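Local coordinates for protein MaoC-like dehydratase (Rhodospirillum rubrum, PDB 3EXZ) that probably adds water to enoyl thioesters or removes it from hydroxyacyl thioesters, as other MaoC-like hydratases do, at residues G57-T60 with A61-M65. Sequence-based numbering, arbitrary orientation.
Sequences GWHT and AAITM
I63 lays its CD1 methyl over one face of the H59 imidazole, a CH-pi contact in which CD1 lies 3.9 Å from the ring centroid of H59 and 29° off the ring normal. The two residues sit one turn apart in helix 57-72 of a hot-dog fold, the long helix packed against a curved antiparallel sheet. H59 turns its ring beside its own carbonyl carbon (chi1 -179°), which brings NE2 within 3.5 Å of I63 CD1, while F29 stacks on the ring as well. A flat aromatic suits this place, where it can take both a methyl and a stacked ring, and an alanine here would probably leave the I63 methyl and F29 facing a gap. On another side of the helix, the small A61 lets W58 of this chain and W58 of the second subunit both pack against it; within the chain, W58 CE3 and A61 CB are 4.5 Å apart. Threonines T60 and T64 face the sheet, where both touch Q134, and the T60 and T64 hydroxyls are hydrogen-bonded to those of T92 and T125 respectively. Regular helical bonds, such as I63 N to H59 O at 3.0 Å, hold this spacing. T60 O is gripped twice: T64 OG1 and T64 N, each 2.9 Å from T60 O, reach it from opposite faces of its carbonyl plane, the hydroxyl lying 37° out of that plane.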
loop_
_atom_site.group_PDB
_atom_site.type_symbol
_atom_site.label_atom_id
_atom_site.label_comp_id
_atom_site.label_asym_id
_atom_site.label_seq_id
_atom_site.Cartn_x
_atom_site.Cartn_y
_atom_site.Cartn_z
ATOM N N GLY A 57 -4.781 4.798 -4.987
ATOM C CA GLY A 57 -4.507 4.787 -3.561
ATOM C C GLY A 57 -3.106 4.212 -3.356
ATOM O O GLY A 57 -2.400 4.609 -2.422
ATOM N N TRP A 58 -2.686 3.307 -4.250
ATOM C CA TRP A 58 -1.364 2.677 -4.164
ATOM C C TRP A 58 -0.234 3.602 -4.597
ATOM O O TRP A 58 0.921 3.407 -4.224
ATOM C CB TRP A 58 -1.373 1.368 -4.944
ATOM C CG TRP A 58 -2.410 0.472 -4.390
ATOM C CD1 TRP A 58 -3.607 0.146 -4.964
ATOM C CD2 TRP A 58 -2.389 -0.154 -3.109
ATOM N NE1 TRP A 58 -4.331 -0.660 -4.120
ATOM C CE2 TRP A 58 -3.601 -0.872 -2.976
ATOM C CE3 TRP A 58 -1.449 -0.216 -2.071
ATOM C CZ2 TRP A 58 -3.914 -1.613 -1.830
ATOM C CZ3 TRP A 58 -1.759 -0.956 -0.928
ATOM C CH2 TRP A 58 -2.979 -1.644 -0.819
ATOM N N HIS A 59 -0.587 4.625 -5.369
ATOM C CA HIS A 59 0.384 5.622 -5.808
ATOM C C HIS A 59 0.568 6.574 -4.598
ATOM O O HIS A 59 1.692 6.945 -4.246
ATOM C CB HIS A 59 -0.147 6.363 -7.036
ATOM C CG HIS A 59 0.798 7.384 -7.578
ATOM N ND1 HIS A 59 0.405 8.351 -8.476
ATOM C CD2 HIS A 59 2.125 7.576 -7.373
ATOM C CE1 HIS A 59 1.446 9.096 -8.802
ATOM N NE2 HIS A 59 2.503 8.645 -8.148
ATOM N N THR A 60 -0.537 6.951 -3.954
ATOM C CA THR A 60 -0.493 7.798 -2.759
ATOM C C THR A 60 0.302 7.077 -1.652
ATOM O O THR A 60 1.114 7.700 -0.962
ATOM C CB THR A 60 -1.922 8.124 -2.279
ATOM O OG1 THR A 60 -2.561 8.921 -3.274
ATOM C CG2 THR A 60 -1.912 8.908 -0.970
ATOM N N ALA A 61 0.089 5.766 -1.491
ATOM C CA ALA A 61 0.812 4.999 -0.473
ATOM C C ALA A 61 2.329 4.987 -0.777
ATOM O O ALA A 61 3.144 5.132 0.139
ATOM C CB ALA A 61 0.250 3.543 -0.386
ATOM N N ALA A 62 2.701 4.830 -2.052
ATOM C CA ALA A 62 4.122 4.818 -2.458
ATOM C C ALA A 62 4.803 6.175 -2.204
ATOM O O ALA A 62 5.924 6.226 -1.698
ATOM C CB ALA A 62 4.252 4.432 -3.936
ATOM N N ILE A 63 4.123 7.261 -2.572
ATOM C CA ILE A 63 4.607 8.632 -2.342
ATOM C C ILE A 63 4.734 8.846 -0.821
ATOM O O ILE A 63 5.667 9.503 -0.345
ATOM C CB ILE A 63 3.606 9.666 -2.923
ATOM C CG1 ILE A 63 3.698 9.659 -4.444
ATOM C CG2 ILE A 63 3.881 11.063 -2.380
ATOM C CD1 ILE A 63 2.615 10.489 -5.120
ATOM N N THR A 64 3.798 8.291 -0.056
ATOM C CA THR A 64 3.856 8.431 1.394
ATOM C C THR A 64 5.120 7.762 1.925
ATOM O O THR A 64 5.811 8.332 2.767
ATOM C CB THR A 64 2.613 7.821 2.073
ATOM O OG1 THR A 64 1.473 8.641 1.779
ATOM C CG2 THR A 64 2.799 7.749 3.593
HETATM N N MSE A 65 5.446 6.569 1.426
HETATM C CA MSE A 65 6.650 5.889 1.899
HETATM C C MSE A 65 7.902 6.704 1.560
HETATM O O MSE A 65 8.787 6.850 2.401
HETATM C CB MSE A 65 6.767 4.482 1.309
HETATM C CG MSE A 65 7.944 3.709 1.890
HETATM SE SE MSE A 65 7.824 3.538 3.832
HETATM C CE MSE A 65 9.046 4.915 4.407
#